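PDB 4N8X: carboxysome shell vertex protein CcmL from Nostoc sp., which probably forms the vertices of the carboxysome shell as a homopentamer and is thought to induce curvature in the otherwise flat hexagonal layers of CcmK. Local coordinates for residues I3-G8 with D53-I58; G21-L26 with A43-V48; L26-D31 with Q38-A43. All coordinates share one frame; numbering follows the deposited sequence.

All three interactions pair antiparallel strands of one continuous sheet. Its order begins 39-44, 24-30, 2-11, 55-60. Interaction 1 joins 2-11 to 55-60. Interactions 2 and 3 are two parts of the pairing of 24-30 with 39-44, and they share Leu26 and Ala43. Their centres lie about 14 Å apart, while those of interactions 1 and 3 are about 7 Å apart. Strand 2-11 pairs with 55-60 on one edge and 24-30 on the other: Lys5 N lies 2.8 Å from Gln28 O, and Gly8 O lies 2.7 Å from Leu26 N, both probable hydrogen bonds. Ile58 CD1 lies 3.4 Å from Leu27 CD1, joining interactions 1 and 3. Each also touches neighbouring subunits of the pentamer.

Interaction 1 of 3, residues I3-G8 with D53-I58; sequences IAKVRG and DEWVLI
With chi1 of -63° placing CG1 beside the backbone N, Ile3 sets CG2 anti to that N, and this methyl lies against the six-membered ring of Trp55. Lys5 has CG anti to the backbone N (chi1 -178°) and an extended chain beyond it. The chain runs past the other end of the indole toward Asp53. Ile3 CG2 is 3.6 Å from Trp55 CE3, and Lys5 CG is 4.0 Å from Trp55 CD1. A water accepts from Trp55 NE1 and, weakly, from Lys5 NZ. Asp53 OD1 stays 4.3 Å from Lys5 NZ, too far for a salt bridge but likely to feel its charge. Arg7 instead forms a salt bridge with Glu89 of a neighbouring subunit. Ala4, Val56 and Ile58 occupy the other face, where Ala4 CB meets Ile58 CD1 at 3.6 Å. The backbones join through Ala4 and Val56, each donating to the other. Val6 N reaches Glu54 O at 2.8 Å, nearly straight at 172°. Asp53 N closes the end on Val6 O. Beyond, Arg7 and Gly8 form a classic beta bulge opposite Leu26. The whole is an antiparallel strand pair within the beta barrel of the CcmL/EutN family.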
loop_
_atom_site.group_PDB
_atom_site.type_symbol
_atom_site.label_atom_id
_atom_site.label_comp_id
_atom_site.label_asym_id
_atom_site.label_seq_id
_atom_site.Cartn_x
_atom_site.Cartn_y
_atom_site.Cartn_z
ATOM N N ILE A 3 -0.039 10.780 -11.041
ATOM C CA ILE A 3 -0.149 11.292 -12.406
ATOM C C ILE A 3 0.595 10.319 -13.312
ATOM O O ILE A 3 1.679 9.865 -12.966
ATOM C CB ILE A 3 0.543 12.696 -12.478
ATOM C CG1 ILE A 3 -0.193 13.673 -11.578
ATOM C CG2 ILE A 3 0.591 13.291 -13.924
ATOM C CD1 ILE A 3 0.641 14.856 -11.205
ATOM N N ALA A 4 0.017 9.974 -14.451
ATOM C CA ALA A 4 0.668 9.067 -15.391
ATOM C C ALA A 4 0.277 9.435 -16.819
ATOM O O ALA A 4 -0.667 10.172 -17.015
ATOM C CB ALA A 4 0.296 7.640 -15.080
ATOM N N LYS A 5 1.013 8.921 -17.804
ATOM C CA LYS A 5 0.756 9.198 -19.218
ATOM C C LYS A 5 0.310 7.909 -19.896
ATOM O O LYS A 5 0.908 6.830 -19.709
ATOM C CB LYS A 5 2.032 9.745 -19.879
ATOM C CG LYS A 5 1.955 10.134 -21.365
ATOM C CD LYS A 5 3.397 10.413 -21.892
ATOM C CE LYS A 5 3.415 10.878 -23.355
ATOM N NZ LYS A 5 4.822 11.128 -23.883
ATOM N N VAL A 6 -0.762 8.008 -20.661
ATOM C CA VAL A 6 -1.304 6.861 -21.386
ATOM C C VAL A 6 -0.369 6.497 -22.519
ATOM O O VAL A 6 -0.170 7.259 -23.463
ATOM C CB VAL A 6 -2.703 7.168 -21.958
ATOM C CG1 VAL A 6 -3.231 5.964 -22.762
ATOM C CG2 VAL A 6 -3.667 7.447 -20.796
ATOM N N ARG A 7 0.175 5.294 -22.455
ATOM C CA ARG A 7 1.103 4.856 -23.477
ATOM C C ARG A 7 0.486 3.818 -24.421
ATOM O O ARG A 7 0.799 3.800 -25.618
ATOM C CB ARG A 7 2.404 4.331 -22.812
ATOM C CG ARG A 7 3.221 5.390 -22.094
ATOM C CD ARG A 7 3.592 6.572 -23.025
ATOM N NE ARG A 7 4.158 6.150 -24.316
ATOM C CZ ARG A 7 5.413 5.761 -24.484
ATOM N NH1 ARG A 7 5.841 5.411 -25.684
ATOM N NH2 ARG A 7 6.246 5.707 -23.436
ATOM N N GLY A 8 -0.433 2.996 -23.919
ATOM C CA GLY A 8 -0.943 1.923 -24.747
ATOM C C GLY A 8 -1.950 1.028 -24.048
ATOM O O GLY A 8 -2.510 1.384 -23.008
ATOM N N ASP A 53 -1.316 9.189 -25.037
ATOM C CA ASP A 53 -0.397 10.251 -24.625
ATOM C C ASP A 53 -1.024 11.331 -23.774
ATOM O O ASP A 53 -0.364 12.294 -23.426
ATOM C CB ASP A 53 0.294 10.865 -25.850
ATOM C CG ASP A 53 1.155 9.859 -26.562
ATOM O OD1 ASP A 53 1.716 8.979 -25.875
ATOM O OD2 ASP A 53 1.226 9.904 -27.790
ATOM N N GLU A 54 -2.286 11.153 -23.394
ATOM C CA GLU A 54 -2.887 12.020 -22.386
ATOM C C GLU A 54 -2.290 11.720 -21.004
ATOM O O GLU A 54 -1.887 10.589 -20.724
ATOM C CB GLU A 54 -4.407 11.823 -22.375
ATOM C CG GLU A 54 -5.065 12.533 -23.556
ATOM C CD GLU A 54 -6.584 12.487 -23.528
ATOM O OE1 GLU A 54 -7.123 11.434 -23.167
ATOM O OE2 GLU A 54 -7.228 13.500 -23.873
ATOM N N TRP A 55 -2.216 12.761 -20.168
ATOM C CA TRP A 55 -1.974 12.644 -18.740
ATOM C C TRP A 55 -3.282 12.385 -17.981
ATOM O O TRP A 55 -4.315 13.019 -18.220
ATOM C CB TRP A 55 -1.315 13.930 -18.223
ATOM C CG TRP A 55 0.142 14.074 -18.639
ATOM C CD1 TRP A 55 0.733 13.565 -19.761
ATOM C CD2 TRP A 55 1.175 14.773 -17.922
ATOM N NE1 TRP A 55 2.085 13.912 -19.793
ATOM C CE2 TRP A 55 2.374 14.648 -18.679
ATOM C CE3 TRP A 55 1.198 15.503 -16.730
ATOM C CZ2 TRP A 55 3.588 15.224 -18.272
ATOM C CZ3 TRP A 55 2.428 16.073 -16.319
ATOM C CH2 TRP A 55 3.592 15.927 -17.100
ATOM N N VAL A 56 -3.222 11.471 -17.031
ATOM C CA VAL A 56 -4.402 11.067 -16.305
ATOM C C VAL A 56 -4.019 10.934 -14.827
ATOM O O VAL A 56 -2.842 10.862 -14.500
ATOM C CB VAL A 56 -4.901 9.703 -16.824
ATOM C CG1 VAL A 56 -5.363 9.830 -18.278
ATOM C CG2 VAL A 56 -3.779 8.653 -16.728
ATOM N N LEU A 57 -5.028 10.929 -13.959
ATOM C CA LEU A 57 -4.850 10.553 -12.575
ATOM C C LEU A 57 -5.245 9.085 -12.402
ATOM O O LEU A 57 -6.284 8.647 -12.911
ATOM C CB LEU A 57 -5.741 11.416 -11.697
ATOM C CG LEU A 57 -5.357 12.871 -11.701
ATOM C CD1 LEU A 57 -6.466 13.640 -11.033
ATOM C CD2 LEU A 57 -4.079 12.983 -10.864
ATOM N N ILE A 58 -4.432 8.365 -11.643
ATOM C CA ILE A 58 -4.680 6.972 -11.293
ATOM C C ILE A 58 -5.001 6.892 -9.790
ATOM O O ILE A 58 -4.273 7.442 -8.976
ATOM C CB ILE A 58 -3.414 6.159 -11.500
ATOM C CG1 ILE A 58 -2.942 6.186 -12.976
ATOM C CG2 ILE A 58 -3.666 4.674 -11.124
ATOM C CD1 ILE A 58 -1.646 5.303 -13.169
HETATM O O HOH W 1 4.139 13.857 -22.324
#

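Interaction 2 of 3, residues G21-L26 with A43-V48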
loop_
_atom_site.group_PDB
_atom_site.type_symbol
_atom_site.label_atom_id
_atom_site.label_comp_id
_atom_site.label_asym_id
_atom_site.label_seq_id
_atom_site.Cartn_x
_atom_site.Cartn_y
_atom_site.Cartn_z
ATOM N N GLY A 21 -14.580 -7.344 -20.666
ATOM C CA GLY A 21 -15.031 -6.019 -21.063
ATOM C C GLY A 21 -14.201 -4.846 -20.533
ATOM O O GLY A 21 -14.238 -3.742 -21.093
ATOM N N VAL A 22 -13.444 -5.074 -19.468
ATOM C CA VAL A 22 -12.650 -4.014 -18.868
ATOM C C VAL A 22 -11.419 -3.621 -19.708
ATOM O O VAL A 22 -10.501 -4.438 -19.922
ATOM C CB VAL A 22 -12.176 -4.461 -17.488
ATOM C CG1 VAL A 22 -11.345 -3.358 -16.824
ATOM C CG2 VAL A 22 -13.381 -4.878 -16.634
ATOM N N LYS A 23 -11.391 -2.381 -20.178
ATOM C CA LYS A 23 -10.237 -1.866 -20.921
ATOM C C LYS A 23 -9.056 -1.718 -19.973
ATOM O O LYS A 23 -9.193 -1.126 -18.876
ATOM C CB LYS A 23 -10.572 -0.504 -21.538
ATOM C CG LYS A 23 -9.390 0.213 -22.165
ATOM C CD LYS A 23 -9.817 1.583 -22.593
ATOM C CE LYS A 23 -10.718 1.541 -23.787
ATOM N NZ LYS A 23 -11.244 2.909 -24.127
ATOM N N LEU A 24 -7.892 -2.243 -20.364
ATOM C CA LEU A 24 -6.673 -2.097 -19.551
ATOM C C LEU A 24 -5.681 -1.235 -20.300
ATOM O O LEU A 24 -5.381 -1.504 -21.473
ATOM C CB LEU A 24 -6.045 -3.461 -19.320
ATOM C CG LEU A 24 -7.077 -4.404 -18.713
ATOM C CD1 LEU A 24 -6.613 -5.825 -18.860
ATOM C CD2 LEU A 24 -7.210 -4.032 -17.237
ATOM N N LEU A 25 -5.185 -0.194 -19.634
ATOM C CA LEU A 25 -4.225 0.734 -20.245
ATOM C C LEU A 25 -2.840 0.584 -19.644
ATOM O O LEU A 25 -2.712 0.381 -18.434
ATOM C CB LEU A 25 -4.665 2.172 -20.000
ATOM C CG LEU A 25 -6.007 2.566 -20.644
ATOM C CD1 LEU A 25 -6.221 4.079 -20.506
ATOM C CD2 LEU A 25 -6.042 2.154 -22.097
ATOM N N LEU A 26 -1.799 0.729 -20.464
ATOM C CA LEU A 26 -0.410 0.760 -19.950
ATOM C C LEU A 26 -0.046 2.227 -19.752
ATOM O O LEU A 26 -0.072 3.033 -20.709
ATOM C CB LEU A 26 0.553 0.129 -20.972
ATOM C CG LEU A 26 2.063 0.190 -20.666
ATOM C CD1 LEU A 26 2.441 -0.681 -19.431
ATOM C CD2 LEU A 26 2.808 -0.225 -21.880
ATOM N N ALA A 43 -3.703 0.055 -15.559
ATOM C CA ALA A 43 -4.915 0.488 -14.852
ATOM C C ALA A 43 -6.159 0.221 -15.702
ATOM O O ALA A 43 -6.103 0.289 -16.926
ATOM C CB ALA A 43 -4.835 2.007 -14.508
ATOM N N ALA A 44 -7.289 -0.001 -15.042
ATOM C CA ALA A 44 -8.558 -0.161 -15.731
ATOM C C ALA A 44 -9.043 1.221 -16.159
ATOM O O ALA A 44 -8.852 2.222 -15.455
ATOM C CB ALA A 44 -9.582 -0.825 -14.799
ATOM N N ASP A 45 -9.668 1.297 -17.325
ATOM C CA ASP A 45 -10.248 2.574 -17.733
ATOM C C ASP A 45 -11.613 2.308 -18.327
ATOM O O ASP A 45 -11.809 2.378 -19.517
ATOM C CB ASP A 45 -9.352 3.284 -18.738
ATOM C CG ASP A 45 -9.964 4.620 -19.264
ATOM O OD1 ASP A 45 -10.990 5.096 -18.721
ATOM O OD2 ASP A 45 -9.411 5.217 -20.234
ATOM N N ASN A 46 -12.570 1.974 -17.494
ATOM C CA ASN A 46 -13.886 1.673 -18.032
ATOM C C ASN A 46 -14.850 2.840 -17.873
ATOM O O ASN A 46 -15.990 2.763 -18.293
ATOM C CB ASN A 46 -14.444 0.376 -17.435
ATOM C CG ASN A 46 -14.460 0.379 -15.913
ATOM O OD1 ASN A 46 -14.949 1.319 -15.276
ATOM N ND2 ASN A 46 -13.913 -0.676 -15.322
ATOM N N SER A 47 -14.365 3.950 -17.316
ATOM C CA SER A 47 -15.263 5.042 -16.926
ATOM C C SER A 47 -14.841 6.381 -17.534
ATOM O O SER A 47 -15.629 7.287 -17.677
ATOM C CB SER A 47 -15.261 5.146 -15.382
ATOM O OG SER A 47 -15.429 6.476 -14.930
ATOM N N VAL A 48 -13.570 6.530 -17.853
ATOM C CA VAL A 48 -13.095 7.854 -18.232
ATOM C C VAL A 48 -12.831 7.962 -19.742
ATOM O O VAL A 48 -13.248 8.894 -20.397
ATOM C CB VAL A 48 -11.843 8.214 -17.404
ATOM C CG1 VAL A 48 -11.089 9.373 -18.043
ATOM C CG2 VAL A 48 -12.248 8.541 -15.950
HETATM O O HOH W 2 -9.298 4.573 -22.937
HETATM O O HOH W 3 -13.063 3.907 -21.428
#
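Leu25 and Asp45 meet through their side chains. Leu25 CD1 touches Asp45 OD2 at 3.4 Å and also packs on Asp45 CB. With CG anti to its backbone N (chi1 177°), the aspartate brings OD2 to the leucine methyl. On the side of Ala44, Val22 CG1 lies 3.7 Å from Ala44 CB and also nears the amide of Asn46. Three backbone bonds hold the chains together. Leu25 and Ala43 bond to each other in both directions, and Leu25 N to Ala43 O is 2.9 Å and almost straight (177°). Asp45 N then donates to Lys23 O at 2.9 Å, beyond the regular strand.

Lys23 lays its aliphatic chain along the carbonyl of Asp45, with CD 3.7 Å from Asp45 O. Its amine reaches the aspartate only through water. One water accepts from Lys23 NZ and donates to Asp45 OD2, 2.8 Å from each. A second donates to Asp45 O and is held weakly by the amine.

The carboxylate also organises the chain that follows. Asp45 OD1 accepts from Val48 N at 3.1 Å, an Asx motif, and from Gly49 N. Asp45 OD2 accepts from Ala50 N. Together with the water these bonds satisfy a buried carboxylate and probably fix its rotation. An alanine here would probably leave the amides of Val48, Gly49 and Ala50 without their acceptors and the turn freer to shift.

Further out, Asn46 ND2 bonds to Asn70 OD1. Strand 2-11 flanks strand 24-30, with Leu24 on Val10 and Leu25 on Thr9, and strand 77-88 borders the other segment, where Ala44 forms backbone bonds to Ala77 and Val79.

Interaction 3 of 3, residues L26-D31 with Q38-A43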
loop_
_atom_site.group_PDB
_atom_site.type_symbol
_atom_site.label_atom_id
_atom_site.label_comp_id
_atom_site.label_asym_id
_atom_site.label_seq_id
_atom_site.Cartn_x
_atom_site.Cartn_y
_atom_site.Cartn_z
ATOM N N LEU A 26 -1.799 0.729 -20.464
ATOM C CA LEU A 26 -0.410 0.760 -19.950
ATOM C C LEU A 26 -0.046 2.227 -19.752
ATOM O O LEU A 26 -0.072 3.033 -20.709
ATOM C CB LEU A 26 0.553 0.129 -20.972
ATOM C CG LEU A 26 2.063 0.190 -20.666
ATOM C CD1 LEU A 26 2.441 -0.681 -19.431
ATOM C CD2 LEU A 26 2.808 -0.225 -21.880
ATOM N N LEU A 27 0.309 2.572 -18.518
ATOM C CA LEU A 27 0.601 3.958 -18.134
ATOM C C LEU A 27 2.057 4.133 -17.669
ATOM O O LEU A 27 2.623 3.228 -17.063
ATOM C CB LEU A 27 -0.357 4.350 -17.012
ATOM C CG LEU A 27 -1.821 4.036 -17.381
ATOM C CD1 LEU A 27 -2.765 4.382 -16.226
ATOM C CD2 LEU A 27 -2.259 4.836 -18.563
ATOM N N GLN A 28 2.653 5.277 -18.001
ATOM C CA GLN A 28 4.017 5.616 -17.599
ATOM C C GLN A 28 3.887 6.672 -16.528
ATOM O O GLN A 28 3.301 7.720 -16.768
ATOM C CB GLN A 28 4.821 6.160 -18.810
ATOM C CG GLN A 28 6.264 6.640 -18.466
ATOM C CD GLN A 28 7.020 7.174 -19.661
ATOM O OE1 GLN A 28 6.432 7.390 -20.720
ATOM N NE2 GLN A 28 8.344 7.416 -19.495
ATOM N N LEU A 29 4.444 6.391 -15.349
ATOM C CA LEU A 29 4.327 7.270 -14.182
ATOM C C LEU A 29 5.034 8.604 -14.368
ATOM O O LEU A 29 6.015 8.704 -15.091
ATOM C CB LEU A 29 4.854 6.569 -12.919
ATOM C CG LEU A 29 3.817 5.574 -12.350
ATOM C CD1 LEU A 29 2.498 6.255 -12.153
ATOM C CD2 LEU A 29 3.607 4.343 -13.205
ATOM N N VAL A 30 4.510 9.636 -13.722
ATOM C CA VAL A 30 5.096 10.987 -13.772
ATOM C C VAL A 30 5.512 11.340 -12.346
ATOM O O VAL A 30 4.816 10.954 -11.383
ATOM C CB VAL A 30 4.062 12.007 -14.339
ATOM C CG1 VAL A 30 4.547 13.452 -14.207
ATOM C CG2 VAL A 30 3.746 11.692 -15.827
ATOM N N ASP A 31 6.638 12.028 -12.189
ATOM C CA ASP A 31 7.043 12.480 -10.862
ATOM C C ASP A 31 6.451 13.859 -10.535
ATOM O O ASP A 31 5.695 14.428 -11.326
ATOM C CB ASP A 31 8.577 12.449 -10.644
ATOM C CG ASP A 31 9.332 13.562 -11.368
ATOM O OD1 ASP A 31 8.719 14.491 -11.955
ATOM O OD2 ASP A 31 10.586 13.523 -11.348
ATOM N N GLN A 38 10.846 5.882 -15.649
ATOM C CA GLN A 38 10.857 4.562 -16.298
ATOM C C GLN A 38 10.147 3.540 -15.405
ATOM O O GLN A 38 10.674 2.465 -15.132
ATOM C CB GLN A 38 12.287 4.113 -16.663
ATOM C CG GLN A 38 12.980 5.041 -17.699
ATOM C CD GLN A 38 12.232 5.096 -19.043
ATOM O OE1 GLN A 38 11.508 4.164 -19.388
ATOM N NE2 GLN A 38 12.382 6.196 -19.780
ATOM N N LYS A 39 8.954 3.918 -14.951
ATOM C CA LYS A 39 8.098 3.109 -14.117
ATOM C C LYS A 39 6.737 3.119 -14.769
ATOM O O LYS A 39 6.221 4.192 -15.131
ATOM C CB LYS A 39 7.962 3.717 -12.725
ATOM C CG LYS A 39 9.237 3.713 -11.908
ATOM C CD LYS A 39 8.975 3.798 -10.403
ATOM C CE LYS A 39 10.239 4.268 -9.642
ATOM N NZ LYS A 39 10.245 3.879 -8.195
ATOM N N TYR A 40 6.134 1.932 -14.882
ATOM C CA TYR A 40 4.869 1.774 -15.588
ATOM C C TYR A 40 3.879 0.975 -14.733
ATOM O O TYR A 40 4.270 0.282 -13.810
ATOM C CB TYR A 40 5.089 1.016 -16.893
ATOM C CG TYR A 40 5.826 1.801 -17.971
ATOM C CD1 TYR A 40 7.187 2.068 -17.854
ATOM C CD2 TYR A 40 5.159 2.256 -19.128
ATOM C CE1 TYR A 40 7.879 2.771 -18.848
ATOM C CE2 TYR A 40 5.860 2.973 -20.128
ATOM C CZ TYR A 40 7.213 3.224 -19.969
ATOM O OH TYR A 40 7.937 3.914 -20.928
ATOM N N GLU A 41 2.608 1.065 -15.062
ATOM C CA GLU A 41 1.610 0.222 -14.426
ATOM C C GLU A 41 0.449 0.046 -15.359
ATOM O O GLU A 41 0.366 0.746 -16.365
ATOM C CB GLU A 41 1.163 0.775 -13.080
ATOM C CG GLU A 41 0.348 2.042 -13.086
ATOM C CD GLU A 41 0.208 2.593 -11.650
ATOM O OE1 GLU A 41 1.212 2.596 -10.913
ATOM O OE2 GLU A 41 -0.899 2.986 -11.243
ATOM N N VAL A 42 -0.433 -0.898 -15.026
ATOM C CA VAL A 42 -1.623 -1.156 -15.827
ATOM C C VAL A 42 -2.811 -0.771 -14.993
ATOM O O VAL A 42 -2.910 -1.214 -13.846
ATOM C CB VAL A 42 -1.699 -2.643 -16.201
ATOM C CG1 VAL A 42 -2.912 -2.928 -17.126
ATOM C CG2 VAL A 42 -0.393 -3.060 -16.863
ATOM N N ALA A 43 -3.703 0.055 -15.559
ATOM C CA ALA A 43 -4.915 0.488 -14.852
ATOM C C ALA A 43 -6.159 0.221 -15.702
ATOM O O ALA A 43 -6.103 0.289 -16.926
ATOM C CB ALA A 43 -4.835 2.007 -14.508
#
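Leu27 N donates to Glu41 O at 2.8 Å. Glu41 N returns a bond to Leu27 O. Together they make Leu27 and Glu41 a hydrogen-bonded pair of two antiparallel strands in the barrel sheet of this family. Leu29 N continues the pairing to Lys39 O, also at 2.8 Å.

Leu26, Gln28 and Tyr40 share one face. Gln28 and Tyr40 run side by side in the same direction, with amide and ring planes only 11° apart. Gln28 keeps CG anti to its backbone N (chi1 176°), and its extended chain follows the ring out to the hydroxyl. Gln28 CB sits over the ring face, 4.0 Å from the centroid of Tyr40, in a CH-pi contact. Leu26 CD1 adds an oblique contact with the same ring. The amide of Gln28 is gripped at both ends: OE1 accepts from Arg7 NH2, and NE2 donates to Leu37 O. This probably fixes its turn beside the ring. Val30 O and Ile3 N bond to the Tyr40 hydroxyl of a neighbouring subunit.

Leu27 and Glu41 point to the other face. There Leu29 CD2 lies 3.7 Å from Glu41 OE1, the two side chains crossing at about a right angle. Leu29 CD2 also presses on the backbone, 3.3 Å from Lys39 O. Farther along, Leu27 CD1 rests 3.6 Å from Ala43 CB.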